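Local atomic coordinates of putative fusidic acid resistance protein (Staphylococcus aureus, PDB entry 2YB5), a protein that confers resistance to the antibiotic fusidic acid by promoting clearance of the ribosome, probably through binding elongation factor G. Residues K6-Y20 and A73-Q85. Numbering follows the deposited sequence.
Sequences KIEVYKFVKVKQLVY and AEHLLNELKVYIQ
A73 packs on V19, on helices 73-80 and 9-20 that run nearly antiparallel (162°). Its buried CB points at V19 and lies 3.9 Å from V19 CG1, a place that a short apolar side chain fills. One residue on, the chain of E74 bends at chi2 (-69°), which brings its carboxylate round to the phenol of Y20; OE2 accepts a hydrogen bond from Y20 OH (2.7 Å) on its syn side, a polar pair suited to the partly exposed margin. L77 is the knob of the interface, set among F12, V15, K16 and V19. A branched leucine suits this place because its methyls part: CD1 rests on the aliphatic CG of K16, while CD2 reaches V15 and V19. The flat ring of F12 offers both an edge and a face. Its edge points at the backbone here, CE1 3.6 Å from L77 O, and also meets CB of L80. K81 adds its CG, 3.9 Å from F12 CZ, a lysine whose methylene stem can pack while its chain runs on extended.

After the 3-10 turn 81-83 the chain comes alongside residues 6-8. I84 suits its place by having two branches: CD1 lies over a face of F12, a CH-pi contact 3.9 Å from the ring centroid, and CG2 packs on V9. A single beta bridge joins I7 and I84: Q85 N donates to I7 O at 2.8 Å, and I7 N to Y83 O, whose position is less sure. A water donates to Q85 O and E8 OE1 and accepts from V9 N, tying Q85 to the start of helix 9-20.

Both segments belong to the helical N-terminal part of the protein: F59 of helix 59-63 touches L77 and L80, helix 35-50 packs on V15, L18 and V19, and Q17 hydrogen-bonds D202, beside helix 204-214 of the zinc-finger region.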
loop_
_atom_site.group_PDB
_atom_site.type_symbol
_atom_site.label_atom_id
_atom_site.label_comp_id
_atom_site.label_asym_id
_atom_site.label_seq_id
_atom_site.Cartn_x
_atom_site.Cartn_y
_atom_site.Cartn_z
ATOM N N LYS A 6 -4.756 -1.081 -16.347
ATOM C CA LYS A 6 -4.243 -1.686 -15.113
ATOM C C LYS A 6 -4.467 -0.779 -13.904
ATOM O O LYS A 6 -4.782 0.398 -14.052
ATOM C CB LYS A 6 -2.761 -2.063 -15.242
ATOM C CG LYS A 6 -1.969 -1.279 -16.248
ATOM C CD LYS A 6 -0.505 -1.693 -16.206
ATOM C CE LYS A 6 -0.266 -3.085 -16.805
ATOM N NZ LYS A 6 1.201 -3.363 -16.910
ATOM N N ILE A 7 -4.305 -1.340 -12.713
ATOM C CA ILE A 7 -4.670 -0.648 -11.472
ATOM C C ILE A 7 -3.466 -0.412 -10.579
ATOM O O ILE A 7 -2.441 -1.077 -10.708
ATOM C CB ILE A 7 -5.745 -1.438 -10.665
ATOM C CG1 ILE A 7 -5.253 -2.848 -10.310
ATOM C CG2 ILE A 7 -7.046 -1.513 -11.452
ATOM C CD1 ILE A 7 -5.982 -3.468 -9.146
ATOM N N GLU A 8 -3.609 0.524 -9.650
ATOM C CA GLU A 8 -2.541 0.820 -8.700
ATOM C C GLU A 8 -2.404 -0.298 -7.670
ATOM O O GLU A 8 -3.357 -1.037 -7.401
ATOM C CB GLU A 8 -2.801 2.162 -8.017
ATOM C CG GLU A 8 -2.907 3.349 -8.986
ATOM C CD GLU A 8 -1.668 3.534 -9.850
ATOM O OE1 GLU A 8 -0.540 3.285 -9.361
ATOM O OE2 GLU A 8 -1.819 3.940 -11.024
ATOM N N VAL A 9 -1.201 -0.445 -7.132
ATOM C CA VAL A 9 -0.916 -1.429 -6.087
ATOM C C VAL A 9 -1.867 -1.273 -4.888
ATOM O O VAL A 9 -2.374 -2.269 -4.353
ATOM C CB VAL A 9 0.568 -1.317 -5.610
ATOM C CG1 VAL A 9 0.790 -2.059 -4.307
ATOM C CG2 VAL A 9 1.521 -1.839 -6.691
ATOM N N TYR A 10 -2.105 -0.034 -4.460
ATOM C CA TYR A 10 -3.030 0.198 -3.337
ATOM C C TYR A 10 -4.487 -0.234 -3.637
ATOM O O TYR A 10 -5.185 -0.693 -2.744
ATOM C CB TYR A 10 -2.961 1.640 -2.836
ATOM C CG TYR A 10 -3.410 2.704 -3.803
ATOM C CD1 TYR A 10 -4.748 3.091 -3.880
ATOM C CD2 TYR A 10 -2.490 3.366 -4.608
ATOM C CE1 TYR A 10 -5.160 4.088 -4.755
ATOM C CE2 TYR A 10 -2.889 4.358 -5.483
ATOM C CZ TYR A 10 -4.219 4.716 -5.552
ATOM O OH TYR A 10 -4.598 5.708 -6.422
ATOM N N LYS A 11 -4.922 -0.126 -4.892
ATOM C CA LYS A 11 -6.246 -0.628 -5.293
ATOM C C LYS A 11 -6.313 -2.144 -5.224
ATOM O O LYS A 11 -7.361 -2.700 -4.878
ATOM C CB LYS A 11 -6.644 -0.160 -6.698
ATOM C CG LYS A 11 -6.958 1.333 -6.794
ATOM C CD LYS A 11 -8.335 1.657 -6.221
ATOM C CE LYS A 11 -8.664 3.151 -6.265
ATOM N NZ LYS A 11 -10.095 3.406 -5.855
ATOM N N PHE A 12 -5.206 -2.810 -5.540
ATOM C CA PHE A 12 -5.145 -4.257 -5.412
ATOM C C PHE A 12 -5.243 -4.698 -3.950
ATOM O O PHE A 12 -5.846 -5.724 -3.644
ATOM C CB PHE A 12 -3.875 -4.825 -6.056
ATOM C CG PHE A 12 -3.759 -6.321 -5.924
ATOM C CD1 PHE A 12 -4.356 -7.157 -6.851
ATOM C CD2 PHE A 12 -3.078 -6.889 -4.852
ATOM C CE1 PHE A 12 -4.258 -8.543 -6.733
ATOM C CE2 PHE A 12 -2.994 -8.273 -4.717
ATOM C CZ PHE A 12 -3.580 -9.100 -5.661
ATOM N N VAL A 13 -4.648 -3.922 -3.054
ATOM C CA VAL A 13 -4.724 -4.215 -1.631
ATOM C C VAL A 13 -6.168 -4.095 -1.173
ATOM O O VAL A 13 -6.660 -4.951 -0.425
ATOM C CB VAL A 13 -3.795 -3.305 -0.814
ATOM C CG1 VAL A 13 -3.974 -3.546 0.678
ATOM C CG2 VAL A 13 -2.345 -3.560 -1.224
ATOM N N LYS A 14 -6.862 -3.072 -1.671
ATOM C CA LYS A 14 -8.290 -2.900 -1.367
ATOM C C LYS A 14 -9.116 -4.078 -1.923
ATOM O O LYS A 14 -9.910 -4.656 -1.184
ATOM C CB LYS A 14 -8.807 -1.557 -1.896
ATOM C CG LYS A 14 -10.250 -1.242 -1.553
ATOM C CD LYS A 14 -10.426 -0.902 -0.092
ATOM C CE LYS A 14 -11.888 -0.671 0.218
ATOM N NZ LYS A 14 -12.136 -0.268 1.635
ATOM N N VAL A 15 -8.920 -4.436 -3.199
ATOM C CA VAL A 15 -9.623 -5.587 -3.792
ATOM C C VAL A 15 -9.474 -6.832 -2.899
ATOM O O VAL A 15 -10.448 -7.536 -2.625
ATOM C CB VAL A 15 -9.146 -5.926 -5.238
ATOM C CG1 VAL A 15 -9.704 -7.264 -5.688
ATOM C CG2 VAL A 15 -9.560 -4.843 -6.243
ATOM N N LYS A 16 -8.252 -7.071 -2.439
ATOM C CA LYS A 16 -7.928 -8.207 -1.583
ATOM C C LYS A 16 -8.660 -8.114 -0.246
ATOM O O LYS A 16 -9.291 -9.082 0.190
ATOM C CB LYS A 16 -6.409 -8.245 -1.394
ATOM C CG LYS A 16 -5.858 -9.288 -0.435
ATOM C CD LYS A 16 -4.348 -9.110 -0.264
ATOM C CE LYS A 16 -4.016 -7.889 0.617
ATOM N NZ LYS A 16 -2.551 -7.512 0.643
ATOM N N GLN A 17 -8.606 -6.946 0.387
ATOM C CA GLN A 17 -9.369 -6.698 1.612
ATOM C C GLN A 17 -10.876 -6.945 1.424
ATOM O O GLN A 17 -11.548 -7.426 2.341
ATOM C CB GLN A 17 -9.124 -5.280 2.147
ATOM C CG GLN A 17 -7.736 -5.086 2.781
ATOM C CD GLN A 17 -7.424 -3.640 3.149
ATOM O OE1 GLN A 17 -6.293 -3.321 3.525
ATOM N NE2 GLN A 17 -8.420 -2.760 3.049
ATOM N N LEU A 18 -11.406 -6.613 0.247
ATOM C CA LEU A 18 -12.833 -6.831 -0.025
ATOM C C LEU A 18 -13.151 -8.319 -0.192
ATOM O O LEU A 18 -14.184 -8.792 0.287
ATOM C CB LEU A 18 -13.288 -6.043 -1.249
ATOM C CG LEU A 18 -13.264 -4.516 -1.108
ATOM C CD1 LEU A 18 -13.232 -3.864 -2.482
ATOM C CD2 LEU A 18 -14.439 -4.006 -0.289
ATOM N N VAL A 19 -12.255 -9.052 -0.847
ATOM C CA VAL A 19 -12.429 -10.487 -1.031
ATOM C C VAL A 19 -12.447 -11.227 0.314
ATOM O O VAL A 19 -13.295 -12.094 0.520
ATOM C CB VAL A 19 -11.358 -11.077 -1.974
ATOM C CG1 VAL A 19 -11.374 -12.591 -1.936
ATOM C CG2 VAL A 19 -11.593 -10.583 -3.402
ATOM N N TYR A 20 -11.549 -10.873 1.232
ATOM C CA TYR A 20 -11.562 -11.469 2.575
ATOM C C TYR A 20 -12.821 -11.087 3.344
ATOM O O TYR A 20 -13.304 -11.870 4.151
ATOM C CB TYR A 20 -10.344 -11.064 3.419
ATOM C CG TYR A 20 -8.975 -11.490 2.907
ATOM C CD1 TYR A 20 -8.794 -12.646 2.142
ATOM C CD2 TYR A 20 -7.850 -10.725 3.206
ATOM C CE1 TYR A 20 -7.517 -13.021 1.690
ATOM C CE2 TYR A 20 -6.581 -11.089 2.764
ATOM C CZ TYR A 20 -6.418 -12.231 2.008
ATOM O OH TYR A 20 -5.144 -12.557 1.576
ATOM N N ALA A 73 -9.387 -18.267 -3.492
ATOM C CA ALA A 73 -9.331 -16.811 -3.613
ATOM C C ALA A 73 -7.938 -16.340 -4.020
ATOM O O ALA A 73 -7.795 -15.519 -4.928
ATOM C CB ALA A 73 -9.737 -16.157 -2.299
ATOM N N GLU A 74 -6.920 -16.876 -3.348
ATOM C CA GLU A 74 -5.526 -16.466 -3.553
ATOM C C GLU A 74 -5.028 -16.734 -4.973
ATOM O O GLU A 74 -4.322 -15.912 -5.548
ATOM C CB GLU A 74 -4.610 -17.168 -2.544
ATOM C CG GLU A 74 -4.871 -16.781 -1.084
ATOM C CD GLU A 74 -4.473 -15.353 -0.770
ATOM O OE1 GLU A 74 -3.357 -14.948 -1.161
ATOM O OE2 GLU A 74 -5.275 -14.639 -0.127
ATOM N N HIS A 75 -5.395 -17.884 -5.528
ATOM C CA HIS A 75 -5.060 -18.219 -6.909
ATOM C C HIS A 75 -5.657 -17.202 -7.880
ATOM O O HIS A 75 -4.952 -16.657 -8.730
ATOM C CB HIS A 75 -5.564 -19.627 -7.255
ATOM C CG HIS A 75 -5.450 -19.972 -8.709
ATOM N ND1 HIS A 75 -4.238 -20.192 -9.329
ATOM C CD2 HIS A 75 -6.396 -20.138 -9.663
ATOM C CE1 HIS A 75 -4.442 -20.473 -10.603
ATOM N NE2 HIS A 75 -5.744 -20.450 -10.831
ATOM N N LEU A 76 -6.957 -16.953 -7.741
ATOM C CA LEU A 76 -7.655 -15.996 -8.597
ATOM C C LEU A 76 -7.079 -14.585 -8.424
ATOM O O LEU A 76 -6.902 -13.863 -9.407
ATOM C CB LEU A 76 -9.164 -16.003 -8.307
ATOM C CG LEU A 76 -9.934 -17.300 -8.596
ATOM C CD1 LEU A 76 -11.321 -17.265 -7.954
ATOM C CD2 LEU A 76 -10.051 -17.562 -10.096
ATOM N N LEU A 77 -6.781 -14.206 -7.179
ATOM C CA LEU A 77 -6.130 -12.915 -6.891
ATOM C C LEU A 77 -4.748 -12.842 -7.529
ATOM O O LEU A 77 -4.406 -11.836 -8.133
ATOM C CB LEU A 77 -6.011 -12.656 -5.379
ATOM C CG LEU A 77 -7.262 -12.187 -4.626
ATOM C CD1 LEU A 77 -6.973 -12.073 -3.135
ATOM C CD2 LEU A 77 -7.797 -10.870 -5.175
ATOM N N ASN A 78 -3.959 -13.909 -7.395
ATOM C CA ASN A 78 -2.638 -13.990 -8.042
ATOM C C ASN A 78 -2.727 -13.878 -9.565
ATOM O O ASN A 78 -1.824 -13.347 -10.207
ATOM C CB ASN A 78 -1.915 -15.288 -7.658
ATOM C CG ASN A 78 -1.400 -15.279 -6.225
ATOM O OD1 ASN A 78 -1.698 -14.373 -5.443
ATOM N ND2 ASN A 78 -0.631 -16.303 -5.873
ATOM N N GLU A 79 -3.817 -14.382 -10.132
ATOM C CA GLU A 79 -4.091 -14.225 -11.562
ATOM C C GLU A 79 -4.393 -12.768 -11.911
ATOM O O GLU A 79 -4.170 -12.345 -13.049
ATOM C CB GLU A 79 -5.259 -15.114 -11.999
ATOM C CG GLU A 79 -4.912 -16.588 -12.113
ATOM C CD GLU A 79 -6.094 -17.438 -12.553
ATOM O OE1 GLU A 79 -7.209 -17.252 -12.018
ATOM O OE2 GLU A 79 -5.908 -18.296 -13.439
ATOM N N LEU A 80 -4.913 -12.016 -10.937
ATOM C CA LEU A 80 -5.139 -10.579 -11.102
ATOM C C LEU A 80 -3.835 -9.775 -11.064
ATOM O O LEU A 80 -3.769 -8.692 -11.649
ATOM C CB LEU A 80 -6.100 -10.040 -10.034
ATOM C CG LEU A 80 -7.564 -10.457 -10.104
ATOM C CD1 LEU A 80 -8.312 -9.926 -8.898
ATOM C CD2 LEU A 80 -8.196 -9.957 -11.388
ATOM N N LYS A 81 -2.801 -10.293 -10.394
ATOM C CA LYS A 81 -1.542 -9.545 -10.231
ATOM C C LYS A 81 -0.989 -9.029 -11.552
ATOM O O LYS A 81 -0.230 -8.054 -11.576
ATOM C CB LYS A 81 -0.479 -10.374 -9.496
ATOM C CG LYS A 81 -0.733 -10.470 -7.991
ATOM C CD LYS A 81 0.399 -11.163 -7.246
ATOM C CE LYS A 81 0.054 -11.308 -5.770
ATOM N NZ LYS A 81 1.144 -11.921 -4.962
ATOM N N VAL A 82 -1.384 -9.684 -12.640
ATOM C CA VAL A 82 -0.982 -9.299 -13.992
ATOM C C VAL A 82 -1.506 -7.911 -14.373
ATOM O O VAL A 82 -0.882 -7.211 -15.164
ATOM C CB VAL A 82 -1.470 -10.337 -15.042
ATOM C CG1 VAL A 82 -0.922 -11.730 -14.723
ATOM C CG2 VAL A 82 -2.991 -10.366 -15.122
ATOM N N TYR A 83 -2.640 -7.509 -13.794
ATOM C CA TYR A 83 -3.230 -6.198 -14.085
ATOM C C TYR A 83 -2.687 -5.065 -13.197
ATOM O O TYR A 83 -3.167 -3.939 -13.296
ATOM C CB TYR A 83 -4.767 -6.252 -13.966
ATOM C CG TYR A 83 -5.473 -7.216 -14.915
ATOM C CD1 TYR A 83 -4.973 -7.481 -16.190
ATOM C CD2 TYR A 83 -6.663 -7.838 -14.542
ATOM C CE1 TYR A 83 -5.629 -8.356 -17.054
ATOM C CE2 TYR A 83 -7.328 -8.714 -15.403
ATOM C CZ TYR A 83 -6.803 -8.967 -16.657
ATOM O OH TYR A 83 -7.451 -9.831 -17.516
ATOM N N ILE A 84 -1.706 -5.351 -12.338
ATOM C CA ILE A 84 -1.156 -4.338 -11.427
ATOM C C ILE A 84 -0.099 -3.474 -12.114
ATOM O O ILE A 84 0.893 -3.993 -12.633
ATOM C CB ILE A 84 -0.481 -4.972 -10.184
ATOM C CG1 ILE A 84 -1.470 -5.822 -9.386
ATOM C CG2 ILE A 84 0.119 -3.891 -9.295
ATOM C CD1 ILE A 84 -0.834 -6.562 -8.207
ATOM N N GLN A 85 -0.308 -2.159 -12.079
ATOM C CA GLN A 85 0.690 -1.180 -12.528
ATOM C C GLN A 85 1.882 -1.147 -11.570
ATOM O O GLN A 85 1.751 -0.702 -10.423
ATOM C CB GLN A 85 0.048 0.212 -12.600
ATOM C CG GLN A 85 0.970 1.345 -13.020
ATOM C CD GLN A 85 1.325 1.311 -14.490
ATOM O OE1 GLN A 85 2.501 1.360 -14.848
ATOM N NE2 GLN A 85 0.314 1.234 -15.354
HETATM O O HOH W 1 0.895 0.946 -8.646
#